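Local coordinates for protein Wss1p (Saccharomyces cerevisiae FostersO, PDB 5XBN) that cleaves DNA-binding proteins as a zinc metalloendopeptidase and takes part in the repair of toxic DNA-protein cross-links, at residues A[117-120]-A[124-127]; A[120-123]-A[127-130]. All coordinates share one frame; numbering follows the deposited sequence.

Interaction 1 of 2, residues A[117-120]-A[124-127]; sequences LTHN and PHDK. With ZN (zinc ion), chain B.
His119 and His125 reach one zinc ion with the same first torsion: in both, CG is turned away from the carbonyl carbon, to the side of the backbone N (chi1 -77° and -66°). From there the two side chains cross at about a right angle and bring their NE2 atoms to the metal, His119 NE2 at 2.1 Å and His125 NE2 at 2.0 Å from zinc. The two nitrogens lie 3.2 Å apart, NE2 of His119 to NE2 of His125, a closeness set by the shared metal and not by a hydrogen bond. NE2 of His125 sits at the edge of the His119 ring, near its plane; the two rings approach through their rims, their planes inclined at 46°, without stacking. ND1 of His119, the other ring nitrogen, is hydrogen-bonded to Phe122 O, which together with the zinc bond fixes the ring's rotation and may strengthen NE2 as a ligand. A water 2.0 Å from zinc, in the plane of the His125 ring at its edge, and His115 complete the site. His115 and His119 are the two histidines of the HExxH motif of zinc metallopeptidases, and Glu116 is its glutamate, the probable active-site residue. The backbone turns sharply at His125, the centre of an inverse gamma turn. His119 comes from the C-terminal end region of helix 106-118, whereas His125 comes from the loop leading to helix 127-145.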
loop_
_atom_site.group_PDB
_atom_site.type_symbol
_atom_site.label_atom_id
_atom_site.label_comp_id
_atom_site.label_asym_id
_atom_site.label_seq_id
_atom_site.Cartn_x
_atom_site.Cartn_y
_atom_site.Cartn_z
ATOM N N LEU A 117 1.023 0.470 6.667
ATOM C CA LEU A 117 0.017 -0.108 7.562
ATOM C C LEU A 117 0.548 -0.208 8.986
ATOM O O LEU A 117 -0.187 -0.032 9.943
ATOM C CB LEU A 117 -0.424 -1.494 7.075
ATOM C CG LEU A 117 -1.390 -1.439 5.886
ATOM C CD1 LEU A 117 -1.595 -2.844 5.329
ATOM C CD2 LEU A 117 -2.727 -0.805 6.321
ATOM N N THR A 118 1.833 -0.499 9.123
ATOM C CA THR A 118 2.434 -0.601 10.451
ATOM C C THR A 118 2.289 0.733 11.196
ATOM O O THR A 118 2.096 0.750 12.403
ATOM C CB THR A 118 3.918 -1.021 10.352
ATOM O OG1 THR A 118 4.013 -2.271 9.650
ATOM C CG2 THR A 118 4.540 -1.189 11.723
ATOM N N HIS A 119 2.329 1.840 10.452
ATOM C CA HIS A 119 2.151 3.176 11.030
ATOM C C HIS A 119 0.712 3.475 11.484
ATOM O O HIS A 119 0.472 4.502 12.124
ATOM C CB HIS A 119 2.593 4.255 10.024
ATOM C CG HIS A 119 4.080 4.420 9.914
ATOM N ND1 HIS A 119 4.904 4.517 11.017
ATOM C CD2 HIS A 119 4.889 4.512 8.833
ATOM C CE1 HIS A 119 6.156 4.660 10.615
ATOM N NE2 HIS A 119 6.175 4.668 9.292
ATOM N N ASN A 120 -0.245 2.608 11.160
ATOM C CA ASN A 120 -1.569 2.701 11.802
ATOM C C ASN A 120 -1.437 2.513 13.306
ATOM O O ASN A 120 -2.236 3.049 14.088
ATOM C CB ASN A 120 -2.545 1.648 11.249
ATOM C CG ASN A 120 -3.194 2.073 9.945
ATOM O OD1 ASN A 120 -2.619 2.852 9.170
ATOM N ND2 ASN A 120 -4.399 1.561 9.691
ATOM N N PRO A 124 7.052 6.057 15.511
ATOM C CA PRO A 124 8.512 6.058 15.360
ATOM C C PRO A 124 9.038 4.755 14.760
ATOM O O PRO A 124 8.396 3.715 14.931
ATOM C CB PRO A 124 9.021 6.234 16.797
ATOM C CG PRO A 124 7.851 6.719 17.585
ATOM C CD PRO A 124 6.643 6.138 16.923
ATOM N N HIS A 125 10.163 4.819 14.052
ATOM C CA HIS A 125 10.790 3.607 13.514
ATOM C C HIS A 125 11.658 2.983 14.596
ATOM O O HIS A 125 12.886 3.033 14.529
ATOM C CB HIS A 125 11.624 3.909 12.264
ATOM C CG HIS A 125 10.817 4.376 11.087
ATOM N ND1 HIS A 125 11.217 5.420 10.278
ATOM C CD2 HIS A 125 9.641 3.939 10.578
ATOM C CE1 HIS A 125 10.317 5.611 9.328
ATOM N NE2 HIS A 125 9.357 4.721 9.483
ATOM N N ASP A 126 11.006 2.418 15.603
ATOM C CA ASP A 126 11.717 1.789 16.710
ATOM C C ASP A 126 11.520 0.289 16.670
ATOM O O ASP A 126 11.116 -0.260 15.647
ATOM C CB ASP A 126 11.261 2.354 18.059
ATOM C CG ASP A 126 9.751 2.291 18.266
ATOM O OD1 ASP A 126 9.047 1.526 17.569
ATOM O OD2 ASP A 126 9.266 3.015 19.163
ATOM N N LYS A 127 11.809 -0.378 17.780
ATOM C CA LYS A 127 11.726 -1.833 17.801
ATOM C C LYS A 127 10.306 -2.329 17.603
ATOM O O LYS A 127 10.099 -3.312 16.898
ATOM C CB LYS A 127 12.296 -2.383 19.105
ATOM C CG LYS A 127 13.802 -2.391 19.106
ATOM C CD LYS A 127 14.327 -3.046 20.358
ATOM C CE LYS A 127 15.840 -3.083 20.366
ATOM N NZ LYS A 127 16.304 -3.839 21.562
HETATM ZN ZN ZN B . 7.883 4.817 8.147
HETATM O O HOH W 1 8.322 6.510 7.255
#

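Interaction 2 of 2, residues A[120-123]-A[127-130]; sequences NLFG and KKFY
The Phe122 ring is sandwiched between Leu121 CB on one face and Lys128 CB on the other, both over its centre. The second is a CH-pi contact: Lys128 CB stands 4.1 Å from the centroid of the Phe122 ring and only 7° off the ring normal. In this WLM domain, a zinc-protease fold with an HExxH helix, the loop after helix 106-118 folds back onto the first turn of helix 127-145. The Phe122 ring also reaches the helix backbone, with its CD2 3.8 Å from Lys128 O. Lys128 meets the ring through the base of its side chain; its chain then bends at chi3 (-61°) and carries the ammonium group away, where NZ forms a long, weak ion pair with Asp126.

Phe129 makes the second half of the contact. Its CB lies 4.3 Å from Phe122 CB, and its ring, with CG anti to the backbone N (chi1 176°), heads for the zinc site, packing against His119 and meeting His115 and His125 edge-to-face. Phe129 thus belongs to the second shell of the metal, while Phe122 and Lys128 pair nearer the surface. No hydrogen bond joins the two segments, and the grip is apolar apart from the approach of carbonyl oxygens to ring carbons: besides Lys128 O at the Phe122 ring, Phe122 O meets the rim of the Phe129 ring near its plane, 3.9 Å from Phe129 CD2.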
loop_
_atom_site.group_PDB
_atom_site.type_symbol
_atom_site.label_atom_id
_atom_site.label_comp_id
_atom_site.label_asym_id
_atom_site.label_seq_id
_atom_site.Cartn_x
_atom_site.Cartn_y
_atom_site.Cartn_z
ATOM N N ASN A 120 -0.245 2.608 11.160
ATOM C CA ASN A 120 -1.569 2.701 11.802
ATOM C C ASN A 120 -1.437 2.513 13.306
ATOM O O ASN A 120 -2.236 3.049 14.088
ATOM C CB ASN A 120 -2.545 1.648 11.249
ATOM C CG ASN A 120 -3.194 2.073 9.945
ATOM O OD1 ASN A 120 -2.619 2.852 9.170
ATOM N ND2 ASN A 120 -4.399 1.561 9.691
ATOM N N LEU A 121 -0.422 1.749 13.708
ATOM C CA LEU A 121 -0.208 1.417 15.118
ATOM C C LEU A 121 0.963 2.154 15.742
ATOM O O LEU A 121 0.882 2.608 16.888
ATOM C CB LEU A 121 0.041 -0.082 15.294
ATOM C CG LEU A 121 -1.104 -1.052 15.023
ATOM C CD1 LEU A 121 -0.590 -2.489 15.077
ATOM C CD2 LEU A 121 -2.208 -0.845 16.033
ATOM N N PHE A 122 2.063 2.233 15.006
ATOM C CA PHE A 122 3.318 2.707 15.566
ATOM C C PHE A 122 3.921 3.822 14.734
ATOM O O PHE A 122 4.136 3.671 13.528
ATOM C CB PHE A 122 4.304 1.545 15.701
ATOM C CG PHE A 122 3.767 0.398 16.497
ATOM C CD1 PHE A 122 3.352 0.590 17.800
ATOM C CD2 PHE A 122 3.693 -0.872 15.957
ATOM C CE1 PHE A 122 2.847 -0.458 18.549
ATOM C CE2 PHE A 122 3.202 -1.932 16.707
ATOM C CZ PHE A 122 2.774 -1.718 18.005
ATOM N N GLY A 123 4.205 4.946 15.389
ATOM C CA GLY A 123 4.753 6.099 14.700
ATOM C C GLY A 123 6.238 6.027 14.440
ATOM O O GLY A 123 6.659 5.960 13.287
ATOM N N LYS A 127 11.809 -0.378 17.780
ATOM C CA LYS A 127 11.726 -1.833 17.801
ATOM C C LYS A 127 10.306 -2.329 17.603
ATOM O O LYS A 127 10.099 -3.312 16.898
ATOM C CB LYS A 127 12.296 -2.383 19.105
ATOM C CG LYS A 127 13.802 -2.391 19.106
ATOM C CD LYS A 127 14.327 -3.046 20.358
ATOM C CE LYS A 127 15.840 -3.083 20.366
ATOM N NZ LYS A 127 16.304 -3.839 21.562
ATOM N N LYS A 128 9.339 -1.648 18.218
ATOM C CA LYS A 128 7.922 -1.979 18.051
ATOM C C LYS A 128 7.531 -1.971 16.581
ATOM O O LYS A 128 6.866 -2.894 16.089
ATOM C CB LYS A 128 7.040 -0.980 18.803
ATOM C CG LYS A 128 7.091 -1.078 20.303
ATOM C CD LYS A 128 6.339 0.093 20.939
ATOM C CE LYS A 128 6.968 1.419 20.533
ATOM N NZ LYS A 128 6.624 2.547 21.443
ATOM N N PHE A 129 7.944 -0.911 15.896
ATOM C CA PHE A 129 7.630 -0.750 14.485
ATOM C C PHE A 129 8.221 -1.891 13.662
ATOM O O PHE A 129 7.518 -2.552 12.906
ATOM C CB PHE A 129 8.157 0.590 13.946
ATOM C CG PHE A 129 7.946 0.753 12.463
ATOM C CD1 PHE A 129 8.895 0.287 11.553
ATOM C CD2 PHE A 129 6.790 1.338 11.973
ATOM C CE1 PHE A 129 8.697 0.398 10.195
ATOM C CE2 PHE A 129 6.587 1.445 10.601
ATOM C CZ PHE A 129 7.541 0.978 9.715
ATOM N N TYR A 130 9.528 -2.100 13.789
ATOM C CA TYR A 130 10.196 -3.070 12.931
ATOM C C TYR A 130 9.739 -4.495 13.236
ATOM O O TYR A 130 9.630 -5.335 12.337
ATOM C CB TYR A 130 11.706 -2.949 13.078
ATOM C CG TYR A 130 12.280 -1.759 12.358
ATOM C CD1 TYR A 130 12.294 -1.708 10.973
ATOM C CD2 TYR A 130 12.801 -0.675 13.061
ATOM C CE1 TYR A 130 12.814 -0.625 10.308
ATOM C CE2 TYR A 130 13.332 0.416 12.399
ATOM C CZ TYR A 130 13.331 0.436 11.023
ATOM O OH TYR A 130 13.851 1.511 10.334
#

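Interactions 1 and 2 interleave along one short connection: 117-120, 120-123, 124-127 and 127-130 follow in that order, sharing Asn120 and Lys127, and their centres lie about 2 Å apart. Together they span the link from the end of helix 106-118 to the start of helix 127-145 within the WLM domain, both contacts on the same side of the chain's centre. The two contacts touch directly, with His119 CE1 3.2 Å from Phe129 CE2 and Pro124 O 3.3 Å from Phe129 CB. The loop that supplies the third histidine is therefore packed against the helix that follows it, so that Phe129 of helix 127-145 lies next to the ligands of the catalytic zinc.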